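Local coordinates for protein glycerate dehydrogenase/glyoxylate reductase (Thermus thermophilus, PDB 2CUK) that probably reduces glyoxylate and hydroxypyruvate using NAD(P)H, as a member of the D-isomer specific 2-hydroxyacid dehydrogenase family, at residues 53-58 with 77-82; 96-101 with 153-158; 214-219 with 245-250; 238-243 with 263-268. All blocks are in the same frame, centred on the assembly; numbering follows the deposited sequence.

Contact 1 of 4, residues 53-58 with 77-82; sequences DRIDAE and DHVDLE
Two loops that lead off neighbouring strands, 46-48 and 68-70, of the five-stranded parallel sheet of the flavodoxin-like domain, in this family the substrate-binding one, run side by side, joined by a single bridge of parallel pattern before each turns into its helix. Along 77-82, H78 comes first. Its CG sits in the crowded position between backbone N and carbonyl carbon (chi1 51°), and H78 ND1 donates to D53 O over 3.2 Å, with the acceptor near the ring plane. The backbone O of H78 then takes the N-H of I55, at 2.9 Å from I55 N and nearly along the C=O axis. R54 folds back across this point through bends at chi2 and chi3, laying NH1 3.7 Å from H78 CB. V79 lies alongside I55, the two side chains pointing the same way, and V79 CG2 meets I55 CB at 3.9 Å while also standing over one face of the H78 ring, toward its rim. D80 completes the bridge and caps helix 81-85, its OD1 on A83 N; D56 caps helix 57-62 likewise through V59 N, and pairs with K34. The closing bond is D80 N to I55 O, 3.1 Å long and fairly straight at 164°.

Contact 2 of 4, residues 96-101 with 153-158; sequences GVLTEA and GRIGQA
The start of helix 154-165, with G153 at its N-cap and G156 in its first turn, the later glycines of a Rossmann-type GxGxxG pattern probably involved in binding NAD, packs here against the start of helix 99-114. T99 does most of the touching. Its OG1 lies beside the backbone N (chi1 -56°) and donates back to G96 O at 3.0 Å, coming from above the carbonyl plane; the same oxygen also accepts from T99 N, closing the type I turn G96 to T99. That bond fixes the rotation of the side chain, so CG2, anti to the backbone N, is held out toward the other helix. The methyl sits on the first turn of that helix: T99 CG2 is 3.6 Å from R154 O and also touches R154 CB and I155 CG1. R154 O is not waiting for a partner, since A158 N donates to it at 2.9 Å. To one side of the threonine, L98 CD1 meets I155 CD1 tip to tip at 4.2 Å. To another, E100 curls back at chi2 until OE2 stands 3.9 Å from A158 CB. In the first turn of helix 99-114, A101 O accepts a bond from R115 of the second subunit, and E100 packs on Q143 of that subunit, so 96-101 also borders the dimer interface. The direct contacts between the segments are van der Waals, with the R154 carbonyl and the E100 carboxylate touching only carbon across them; the T99 bond merely sets the methyl, and a polar tie between the two helices comes from E100 OE1 to R162 of helix 154-165.

Contact 3 of 4, residues 214-219 with 245-250; sequences ERLFAM and GHLFGA
The two backbones keep their distance, F217 and H246 lying closest with CA atoms 7.2 Å apart, so side chains have to span the gap. Both segments belong to the Rossmann-type nucleotide-binding domain: 214-219 runs from helix 213-216 toward strand 224-227, while residues 245-250 lead into the adjacent parallel strand 249-252. H246 does the bridging. With CG anti to the backbone N (chi1 -177°) its imidazole reaches across to the backbone of 216-219, and the ring presents its edge to two carbonyls: CD2 lies 3.6 Å from L216 O, and NE2 donates to M219 O. Over one face of the imidazole comes F217, its CD1 3.9 Å from H246 CG, with the two rings tilted 35° against each other. The aliphatic layer is next door, nearer the sheet. M219, bent at chi3, swings CE to within 4.0 Å of L247 CD2, crossing it obliquely; L247 and L216 also rest on helix 236-243. The bond from H246 NE2 to M219 O is short, 2.7 Å, but bent: the N-H...O angle is 139°, and the donor stands above the carbonyl plane although the oxygen stays near the plane of the imidazole.

Contact 4 of 4, residues 238-243 with 263-268; sequences ALVEAL and GHPLYA
L266 is the side chain to trace. From CB, with CG set anti to the carbonyl carbon and beside the backbone N (chi1 -85°), the chain heads for helix 236-243. CG itself meets V240 CG2 at 3.8 Å, the two side chains crossing obliquely. Of the two branches, CD2 does the reaching: it is 3.9 Å from V240 CG2. It also presses on L243 CD1, three residues further along the helix, at 3.4 Å, closer than two methyls normally pack, the two leucines crossing at about a right angle. L239 CD2, one turn before L243, lies a looser 4.5 Å from the same L266 CD2. Beyond these, L266 also touches L252 and T236, which places it against the sheet as well as the helix. That helix is the crossover between strands 224-227 and 249-252 of the six-stranded parallel sheet in the Rossmann-type domain, and 263-268 belongs to the long loop that then leads to strand 272-274. V240 is the common partner on the helix side. Its CG2, anti to the carbonyl carbon, also faces H264 CE1 at 3.9 Å, obliquely to the ring, and P265 CG at 4.1 Å. The loop braces its own shape: P265 CD sits over one face of the imidazole, toward the rim, while H264 ND1 accepts from L266 N in a nearly straight bond of 3.2 Å (171°), the donor close to the ring plane. Next along the loop, Y267 packs on A124 of the second subunit.

From the N terminus, contact 1 closes first, joining loops off neighbouring strands of the five-stranded sheet across 18 residues that hold the rest of helix 57-62 and strand 68-70. Contact 2 follows in series and closes a longer loop, tying the start of helix 99-114 to the glycine-containing start of helix 154-165, the first helix of the Rossmann-type sheet; its centre is about 25 Å from that of contact 1. Contacts 3 and 4 lie further along in that domain and cross: 238-243 falls between the two segments of contact 3, and 245-250 between those of contact 4. They also touch, with L247 N probably bonded to A242 O, so helices 213-216 and 236-243, strand 249-252 and the loop before strand 272-274 are tied together.

Contact 1 of 4, residues 53-58 with 77-82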
loop_
_atom_site.group_PDB
_atom_site.type_symbol
_atom_site.label_atom_id
_atom_site.label_comp_id
_atom_site.label_asym_id
_atom_site.label_seq_id
_atom_site.Cartn_x
_atom_site.Cartn_y
_atom_site.Cartn_z
ATOM N N ASP A 53 22.865 -10.466 -15.351
ATOM C CA ASP A 53 23.891 -10.904 -16.297
ATOM C C ASP A 53 25.193 -10.140 -16.094
ATOM O O ASP A 53 25.220 -8.912 -16.184
ATOM C CB ASP A 53 23.418 -10.689 -17.736
ATOM C CG ASP A 53 22.058 -11.303 -18.008
ATOM O OD1 ASP A 53 21.933 -12.546 -17.941
ATOM O OD2 ASP A 53 21.113 -10.535 -18.290
ATOM N N ARG A 54 26.273 -10.868 -15.830
ATOM C CA ARG A 54 27.580 -10.282 -15.638
ATOM C C ARG A 54 28.223 -10.022 -16.987
ATOM O O ARG A 54 28.691 -10.926 -17.666
ATOM C CB ARG A 54 28.432 -11.267 -14.836
ATOM C CG ARG A 54 29.720 -10.630 -14.314
ATOM C CD ARG A 54 29.506 -9.177 -13.873
ATOM N NE ARG A 54 29.996 -8.976 -12.506
ATOM C CZ ARG A 54 29.081 -8.707 -11.556
ATOM N NH1 ARG A 54 27.799 -8.642 -11.869
ATOM N NH2 ARG A 54 29.477 -8.501 -10.297
ATOM N N ILE A 55 28.262 -8.770 -17.427
ATOM C CA ILE A 55 28.854 -8.434 -18.715
ATOM C C ILE A 55 30.276 -7.915 -18.507
ATOM O O ILE A 55 30.504 -6.707 -18.415
ATOM C CB ILE A 55 28.011 -7.366 -19.446
ATOM C CG1 ILE A 55 26.541 -7.804 -19.490
ATOM C CG2 ILE A 55 28.532 -7.164 -20.858
ATOM C CD1 ILE A 55 26.306 -9.156 -20.158
ATOM N N ASP A 56 31.226 -8.844 -18.427
ATOM C CA ASP A 56 32.630 -8.502 -18.219
ATOM C C ASP A 56 33.442 -8.540 -19.511
ATOM O O ASP A 56 32.894 -8.726 -20.599
ATOM C CB ASP A 56 33.257 -9.454 -17.195
ATOM C CG ASP A 56 33.013 -10.914 -17.528
ATOM O OD1 ASP A 56 32.884 -11.244 -18.726
ATOM O OD2 ASP A 56 32.961 -11.735 -16.588
ATOM N N ALA A 57 34.757 -8.369 -19.380
ATOM C CA ALA A 57 35.654 -8.378 -20.530
ATOM C C ALA A 57 35.554 -9.677 -21.326
ATOM O O ALA A 57 35.548 -9.659 -22.559
ATOM C CB ALA A 57 37.092 -8.157 -20.072
ATOM N N GLU A 58 35.473 -10.804 -20.625
ATOM C CA GLU A 58 35.381 -12.099 -21.293
ATOM C C GLU A 58 34.200 -12.130 -22.258
ATOM O O GLU A 58 34.350 -12.506 -23.419
ATOM C CB GLU A 58 35.227 -13.227 -20.270
ATOM C CG GLU A 58 35.432 -14.613 -20.867
ATOM C CD GLU A 58 35.149 -15.731 -19.882
ATOM O OE1 GLU A 58 35.386 -15.538 -18.669
ATOM O OE2 GLU A 58 34.700 -16.808 -20.326
ATOM N N ASP A 77 26.207 -1.495 -12.667
ATOM C CA ASP A 77 27.325 -2.052 -11.906
ATOM C C ASP A 77 27.706 -3.463 -12.343
ATOM O O ASP A 77 28.762 -3.970 -11.968
ATOM C CB ASP A 77 26.993 -2.064 -10.412
ATOM C CG ASP A 77 26.516 -0.717 -9.909
ATOM O OD1 ASP A 77 25.372 -0.330 -10.237
ATOM O OD2 ASP A 77 27.286 -0.042 -9.195
ATOM N N HIS A 78 26.845 -4.094 -13.134
ATOM C CA HIS A 78 27.089 -5.454 -13.605
ATOM C C HIS A 78 27.822 -5.479 -14.942
ATOM O O HIS A 78 28.049 -6.546 -15.518
ATOM C CB HIS A 78 25.762 -6.196 -13.737
ATOM C CG HIS A 78 24.737 -5.449 -14.529
ATOM N ND1 HIS A 78 24.340 -5.834 -15.790
ATOM C CD2 HIS A 78 24.046 -4.318 -14.248
ATOM C CE1 HIS A 78 23.450 -4.976 -16.252
ATOM N NE2 HIS A 78 23.254 -4.045 -15.336
ATOM N N VAL A 79 28.188 -4.299 -15.428
ATOM C CA VAL A 79 28.890 -4.177 -16.698
ATOM C C VAL A 79 30.238 -3.484 -16.522
ATOM O O VAL A 79 30.310 -2.376 -15.991
ATOM C CB VAL A 79 28.049 -3.371 -17.714
ATOM C CG1 VAL A 79 28.803 -3.238 -19.033
ATOM C CG2 VAL A 79 26.701 -4.053 -17.930
ATOM N N ASP A 80 31.306 -4.144 -16.959
ATOM C CA ASP A 80 32.643 -3.560 -16.869
ATOM C C ASP A 80 32.673 -2.443 -17.908
ATOM O O ASP A 80 32.955 -2.686 -19.079
ATOM C CB ASP A 80 33.711 -4.605 -17.201
ATOM C CG ASP A 80 35.123 -4.090 -16.973
ATOM O OD1 ASP A 80 35.378 -2.898 -17.242
ATOM O OD2 ASP A 80 35.987 -4.882 -16.536
ATOM N N LEU A 81 32.373 -1.225 -17.475
ATOM C CA LEU A 81 32.326 -0.080 -18.376
ATOM C C LEU A 81 33.655 0.229 -19.059
ATOM O O LEU A 81 33.689 0.521 -20.255
ATOM C CB LEU A 81 31.832 1.158 -17.623
ATOM C CG LEU A 81 30.472 1.036 -16.922
ATOM C CD1 LEU A 81 30.138 2.352 -16.239
ATOM C CD2 LEU A 81 29.392 0.668 -17.928
ATOM N N GLU A 82 34.746 0.167 -18.304
ATOM C CA GLU A 82 36.061 0.451 -18.864
ATOM C C GLU A 82 36.465 -0.600 -19.891
ATOM O O GLU A 82 37.133 -0.289 -20.879
ATOM C CB GLU A 82 37.107 0.538 -17.749
ATOM C CG GLU A 82 36.837 1.655 -16.748
ATOM C CD GLU A 82 36.555 2.989 -17.424
ATOM O OE1 GLU A 82 37.396 3.443 -18.227
ATOM O OE2 GLU A 82 35.490 3.584 -17.151
HETATM O O HOH W 1 35.959 -7.599 -16.226
#

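Contact 2 of 4, residues 96-101 with 153-158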
loop_
_atom_site.group_PDB
_atom_site.type_symbol
_atom_site.label_atom_id
_atom_site.label_comp_id
_atom_site.label_asym_id
_atom_site.label_seq_id
_atom_site.Cartn_x
_atom_site.Cartn_y
_atom_site.Cartn_z
ATOM N N GLY A 96 15.326 7.445 -15.494
ATOM C CA GLY A 96 14.043 8.122 -15.396
ATOM C C GLY A 96 12.798 7.248 -15.387
ATOM O O GLY A 96 11.888 7.446 -14.579
ATOM N N VAL A 97 12.767 6.275 -16.286
ATOM C CA VAL A 97 11.642 5.361 -16.464
ATOM C C VAL A 97 11.030 4.641 -15.257
ATOM O O VAL A 97 9.807 4.499 -15.177
ATOM C CB VAL A 97 12.014 4.299 -17.524
ATOM C CG1 VAL A 97 10.874 3.310 -17.708
ATOM C CG2 VAL A 97 12.347 4.992 -18.846
ATOM N N LEU A 98 11.853 4.184 -14.319
ATOM C CA LEU A 98 11.319 3.447 -13.173
ATOM C C LEU A 98 11.184 4.230 -11.870
ATOM O O LEU A 98 10.947 3.640 -10.814
ATOM C CB LEU A 98 12.174 2.196 -12.931
ATOM C CG LEU A 98 13.690 2.379 -12.786
ATOM C CD1 LEU A 98 14.014 3.165 -11.533
ATOM C CD2 LEU A 98 14.359 1.010 -12.730
ATOM N N THR A 99 11.312 5.552 -11.944
ATOM C CA THR A 99 11.231 6.397 -10.754
ATOM C C THR A 99 9.900 6.310 -10.006
ATOM O O THR A 99 9.864 5.936 -8.831
ATOM C CB THR A 99 11.498 7.875 -11.115
ATOM O OG1 THR A 99 12.773 7.982 -11.764
ATOM C CG2 THR A 99 11.508 8.733 -9.864
ATOM N N GLU A 100 8.813 6.659 -10.690
ATOM C CA GLU A 100 7.478 6.637 -10.101
ATOM C C GLU A 100 7.066 5.271 -9.574
ATOM O O GLU A 100 6.459 5.166 -8.505
ATOM C CB GLU A 100 6.451 7.109 -11.128
ATOM C CG GLU A 100 6.658 8.540 -11.588
ATOM C CD GLU A 100 6.574 9.522 -10.442
ATOM O OE1 GLU A 100 5.561 9.490 -9.711
ATOM O OE2 GLU A 100 7.515 10.324 -10.271
ATOM N N ALA A 101 7.386 4.230 -10.334
ATOM C CA ALA A 101 7.041 2.863 -9.953
ATOM C C ALA A 101 7.746 2.456 -8.659
ATOM O O ALA A 101 7.142 1.856 -7.768
ATOM C CB ALA A 101 7.418 1.899 -11.084
ATOM N N GLY A 153 17.735 11.531 -4.651
ATOM C CA GLY A 153 17.726 11.600 -6.099
ATOM C C GLY A 153 16.278 11.707 -6.542
ATOM O O GLY A 153 15.425 12.122 -5.757
ATOM N N ARG A 154 15.985 11.319 -7.780
ATOM C CA ARG A 154 14.616 11.397 -8.288
ATOM C C ARG A 154 13.634 10.523 -7.506
ATOM O O ARG A 154 12.524 10.953 -7.193
ATOM C CB ARG A 154 14.579 11.023 -9.771
ATOM C CG ARG A 154 15.254 12.051 -10.678
ATOM C CD ARG A 154 15.177 11.650 -12.143
ATOM N NE ARG A 154 15.907 12.579 -13.005
ATOM C CZ ARG A 154 15.556 13.844 -13.226
ATOM N NH1 ARG A 154 14.472 14.352 -12.653
ATOM N NH2 ARG A 154 16.298 14.607 -14.016
ATOM N N ILE A 155 14.034 9.296 -7.188
ATOM C CA ILE A 155 13.152 8.407 -6.440
ATOM C C ILE A 155 12.867 8.984 -5.058
ATOM O O ILE A 155 11.714 9.064 -4.638
ATOM C CB ILE A 155 13.761 6.991 -6.319
ATOM C CG1 ILE A 155 13.878 6.373 -7.714
ATOM C CG2 ILE A 155 12.879 6.104 -5.426
ATOM C CD1 ILE A 155 14.526 5.011 -7.747
ATOM N N GLY A 156 13.916 9.404 -4.355
ATOM C CA GLY A 156 13.730 9.978 -3.033
ATOM C C GLY A 156 12.790 11.170 -3.060
ATOM O O GLY A 156 11.964 11.345 -2.167
ATOM N N GLN A 157 12.915 12.000 -4.089
ATOM C CA GLN A 157 12.060 13.170 -4.215
ATOM C C GLN A 157 10.622 12.766 -4.523
ATOM O O GLN A 157 9.683 13.408 -4.060
ATOM C CB GLN A 157 12.600 14.097 -5.307
ATOM C CG GLN A 157 13.926 14.756 -4.933
ATOM C CD GLN A 157 14.488 15.618 -6.045
ATOM O OE1 GLN A 157 13.821 16.528 -6.543
ATOM N NE2 GLN A 157 15.724 15.336 -6.437
ATOM N N ALA A 158 10.455 11.708 -5.312
ATOM C CA ALA A 158 9.120 11.226 -5.651
ATOM C C ALA A 158 8.478 10.654 -4.390
ATOM O O ALA A 158 7.281 10.805 -4.173
ATOM C CB ALA A 158 9.204 10.152 -6.727
#

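Contact 3 of 4, residues 214-219 with 245-250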
loop_
_atom_site.group_PDB
_atom_site.type_symbol
_atom_site.label_atom_id
_atom_site.label_comp_id
_atom_site.label_asym_id
_atom_site.label_seq_id
_atom_site.Cartn_x
_atom_site.Cartn_y
_atom_site.Cartn_z
ATOM N N GLU A 214 24.978 -0.511 14.773
ATOM C CA GLU A 214 24.968 0.739 15.534
ATOM C C GLU A 214 23.943 1.747 15.033
ATOM O O GLU A 214 23.271 2.401 15.828
ATOM C CB GLU A 214 26.356 1.389 15.534
ATOM C CG GLU A 214 27.283 0.854 14.469
ATOM C CD GLU A 214 27.757 -0.561 14.767
ATOM O OE1 GLU A 214 28.213 -1.241 13.824
ATOM O OE2 GLU A 214 27.683 -0.983 15.944
ATOM N N ARG A 215 23.816 1.876 13.717
ATOM C CA ARG A 215 22.861 2.824 13.168
ATOM C C ARG A 215 21.413 2.361 13.320
ATOM O O ARG A 215 20.520 3.180 13.543
ATOM C CB ARG A 215 23.186 3.115 11.701
ATOM C CG ARG A 215 24.517 3.834 11.524
ATOM C CD ARG A 215 24.574 4.633 10.242
ATOM N NE ARG A 215 25.803 5.420 10.161
ATOM C CZ ARG A 215 26.971 4.955 9.731
ATOM N NH1 ARG A 215 27.088 3.698 9.326
ATOM N NH2 ARG A 215 28.031 5.750 9.721
ATOM N N LEU A 216 21.180 1.052 13.217
ATOM C CA LEU A 216 19.833 0.510 13.359
ATOM C C LEU A 216 19.310 0.750 14.769
ATOM O O LEU A 216 18.157 1.143 14.955
ATOM C CB LEU A 216 19.818 -0.990 13.040
ATOM C CG LEU A 216 19.972 -1.363 11.558
ATOM C CD1 LEU A 216 20.206 -2.856 11.421
ATOM C CD2 LEU A 216 18.719 -0.943 10.788
ATOM N N PHE A 217 20.160 0.519 15.766
ATOM C CA PHE A 217 19.760 0.734 17.149
ATOM C C PHE A 217 19.837 2.208 17.537
ATOM O O PHE A 217 19.444 2.588 18.636
ATOM C CB PHE A 217 20.609 -0.130 18.082
ATOM C CG PHE A 217 20.180 -1.569 18.114
ATOM C CD1 PHE A 217 19.041 -1.949 18.816
ATOM C CD2 PHE A 217 20.897 -2.541 17.424
ATOM C CE1 PHE A 217 18.615 -3.281 18.832
ATOM C CE2 PHE A 217 20.483 -3.879 17.430
ATOM C CZ PHE A 217 19.338 -4.249 18.138
ATOM N N ALA A 218 20.333 3.041 16.624
ATOM C CA ALA A 218 20.409 4.477 16.872
ATOM C C ALA A 218 19.067 5.067 16.447
ATOM O O ALA A 218 18.694 6.160 16.862
ATOM C CB ALA A 218 21.542 5.109 16.068
ATOM N N MET A 219 18.345 4.336 15.602
ATOM C CA MET A 219 17.033 4.787 15.156
ATOM C C MET A 219 16.111 4.782 16.377
ATOM O O MET A 219 16.377 4.078 17.354
ATOM C CB MET A 219 16.503 3.852 14.061
ATOM C CG MET A 219 17.225 4.016 12.725
ATOM S SD MET A 219 16.678 2.875 11.431
ATOM C CE MET A 219 14.899 3.294 11.342
ATOM N N GLY A 245 12.420 -6.192 19.033
ATOM C CA GLY A 245 11.753 -5.332 19.997
ATOM C C GLY A 245 12.022 -3.837 19.884
ATOM O O GLY A 245 11.250 -3.024 20.397
ATOM N N HIS A 246 13.107 -3.462 19.217
ATOM C CA HIS A 246 13.451 -2.052 19.069
ATOM C C HIS A 246 12.646 -1.350 17.970
ATOM O O HIS A 246 11.924 -0.389 18.239
ATOM C CB HIS A 246 14.950 -1.906 18.789
ATOM C CG HIS A 246 15.406 -0.486 18.695
ATOM N ND1 HIS A 246 15.280 0.407 19.738
ATOM C CD2 HIS A 246 15.969 0.205 17.673
ATOM C CE1 HIS A 246 15.745 1.586 19.363
ATOM N NE2 HIS A 246 16.168 1.490 18.115
ATOM N N LEU A 247 12.764 -1.836 16.738
ATOM C CA LEU A 247 12.046 -1.243 15.604
ATOM C C LEU A 247 10.600 -1.692 15.505
ATOM O O LEU A 247 10.273 -2.835 15.832
ATOM C CB LEU A 247 12.753 -1.587 14.289
ATOM C CG LEU A 247 14.145 -0.987 14.091
ATOM C CD1 LEU A 247 14.755 -1.518 12.799
ATOM C CD2 LEU A 247 14.042 0.532 14.057
ATOM N N PHE A 248 9.728 -0.790 15.062
ATOM C CA PHE A 248 8.324 -1.141 14.895
ATOM C C PHE A 248 8.275 -2.202 13.795
ATOM O O PHE A 248 7.527 -3.171 13.887
ATOM C CB PHE A 248 7.502 0.070 14.450
ATOM C CG PHE A 248 6.041 -0.230 14.237
ATOM C CD1 PHE A 248 5.148 -0.188 15.301
ATOM C CD2 PHE A 248 5.562 -0.563 12.974
ATOM C CE1 PHE A 248 3.793 -0.468 15.109
ATOM C CE2 PHE A 248 4.213 -0.846 12.769
ATOM C CZ PHE A 248 3.327 -0.798 13.836
ATOM N N GLY A 249 9.084 -2.005 12.754
ATOM C CA GLY A 249 9.108 -2.948 11.649
ATOM C C GLY A 249 9.968 -2.510 10.478
ATOM O O GLY A 249 10.641 -1.477 10.536
ATOM N N ALA A 250 9.959 -3.307 9.413
ATOM C CA ALA A 250 10.747 -2.995 8.227
ATOM C C ALA A 250 10.091 -3.509 6.954
ATOM O O ALA A 250 9.493 -4.591 6.944
ATOM C CB ALA A 250 12.147 -3.588 8.353
#

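Contact 4 of 4, residues 238-243 with 263-268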
loop_
_atom_site.group_PDB
_atom_site.type_symbol
_atom_site.label_atom_id
_atom_site.label_comp_id
_atom_site.label_asym_id
_atom_site.label_seq_id
_atom_site.Cartn_x
_atom_site.Cartn_y
_atom_site.Cartn_z
ATOM N N ALA A 238 21.830 -7.814 11.552
ATOM C CA ALA A 238 21.576 -6.785 12.553
ATOM C C ALA A 238 20.121 -6.325 12.512
ATOM O O ALA A 238 19.535 -6.020 13.548
ATOM C CB ALA A 238 22.511 -5.594 12.332
ATOM N N LEU A 239 19.537 -6.276 11.318
ATOM C CA LEU A 239 18.145 -5.862 11.190
ATOM C C LEU A 239 17.248 -6.846 11.946
ATOM O O LEU A 239 16.303 -6.438 12.619
ATOM C CB LEU A 239 17.730 -5.802 9.718
ATOM C CG LEU A 239 16.274 -5.378 9.484
ATOM C CD1 LEU A 239 16.022 -4.001 10.095
ATOM C CD2 LEU A 239 15.988 -5.353 7.982
ATOM N N VAL A 240 17.548 -8.140 11.830
ATOM C CA VAL A 240 16.779 -9.165 12.532
ATOM C C VAL A 240 16.810 -8.875 14.032
ATOM O O VAL A 240 15.791 -8.939 14.714
ATOM C CB VAL A 240 17.365 -10.583 12.299
ATOM C CG1 VAL A 240 16.707 -11.579 13.261
ATOM C CG2 VAL A 240 17.133 -11.020 10.857
ATOM N N GLU A 241 17.996 -8.552 14.536
ATOM C CA GLU A 241 18.167 -8.237 15.950
ATOM C C GLU A 241 17.285 -7.062 16.381
ATOM O O GLU A 241 16.580 -7.142 17.385
ATOM C CB GLU A 241 19.631 -7.899 16.232
ATOM C CG GLU A 241 20.595 -9.063 16.024
ATOM C CD GLU A 241 22.057 -8.650 16.154
ATOM O OE1 GLU A 241 22.335 -7.611 16.792
ATOM O OE2 GLU A 241 22.934 -9.369 15.632
ATOM N N ALA A 242 17.331 -5.985 15.601
ATOM C CA ALA A 242 16.578 -4.763 15.877
ATOM C C ALA A 242 15.072 -4.916 15.754
ATOM O O ALA A 242 14.314 -4.154 16.362
ATOM C CB ALA A 242 17.058 -3.637 14.943
ATOM N N LEU A 243 14.635 -5.893 14.970
ATOM C CA LEU A 243 13.208 -6.112 14.768
ATOM C C LEU A 243 12.534 -6.883 15.890
ATOM O O LEU A 243 11.310 -6.890 15.988
ATOM C CB LEU A 243 12.968 -6.844 13.442
ATOM C CG LEU A 243 13.118 -5.996 12.174
ATOM C CD1 LEU A 243 13.049 -6.886 10.960
ATOM C CD2 LEU A 243 12.018 -4.950 12.125
ATOM N N GLY A 263 14.200 -19.977 4.601
ATOM C CA GLY A 263 14.373 -20.226 6.022
ATOM C C GLY A 263 15.008 -19.101 6.820
ATOM O O GLY A 263 15.277 -19.260 8.010
ATOM N N HIS A 264 15.249 -17.963 6.179
ATOM C CA HIS A 264 15.854 -16.821 6.861
ATOM C C HIS A 264 14.880 -16.268 7.907
ATOM O O HIS A 264 13.687 -16.131 7.641
ATOM C CB HIS A 264 16.210 -15.739 5.838
ATOM C CG HIS A 264 17.120 -14.678 6.371
ATOM N ND1 HIS A 264 16.681 -13.657 7.188
ATOM C CD2 HIS A 264 18.456 -14.498 6.228
ATOM C CE1 HIS A 264 17.708 -12.897 7.527
ATOM N NE2 HIS A 264 18.796 -13.385 6.958
ATOM N N PRO A 265 15.377 -15.953 9.113
ATOM C CA PRO A 265 14.531 -15.420 10.189
ATOM C C PRO A 265 13.627 -14.227 9.858
ATOM O O PRO A 265 12.558 -14.083 10.445
ATOM C CB PRO A 265 15.532 -15.118 11.314
ATOM C CG PRO A 265 16.875 -15.074 10.620
ATOM C CD PRO A 265 16.757 -16.145 9.584
ATOM N N LEU A 266 14.033 -13.372 8.926
ATOM C CA LEU A 266 13.185 -12.234 8.581
ATOM C C LEU A 266 11.789 -12.674 8.154
ATOM O O LEU A 266 10.815 -11.969 8.403
ATOM C CB LEU A 266 13.814 -11.398 7.466
ATOM C CG LEU A 266 14.833 -10.347 7.910
ATOM C CD1 LEU A 266 15.390 -9.638 6.689
ATOM C CD2 LEU A 266 14.170 -9.351 8.857
ATOM N N TYR A 267 11.690 -13.837 7.517
ATOM C CA TYR A 267 10.395 -14.339 7.058
ATOM C C TYR A 267 9.498 -14.772 8.203
ATOM O O TYR A 267 8.285 -14.860 8.041
ATOM C CB TYR A 267 10.580 -15.511 6.090
ATOM C CG TYR A 267 11.086 -15.112 4.726
ATOM C CD1 TYR A 267 10.329 -14.282 3.892
ATOM C CD2 TYR A 267 12.317 -15.563 4.261
ATOM C CE1 TYR A 267 10.794 -13.913 2.628
ATOM C CE2 TYR A 267 12.789 -15.206 3.003
ATOM C CZ TYR A 267 12.026 -14.383 2.191
ATOM O OH TYR A 267 12.493 -14.047 0.941
ATOM N N ALA A 268 10.094 -15.039 9.361
ATOM C CA ALA A 268 9.335 -15.462 10.531
ATOM C C ALA A 268 8.893 -14.272 11.389
ATOM O O ALA A 268 8.192 -14.445 12.386
ATOM C CB ALA A 268 10.167 -16.432 11.366
#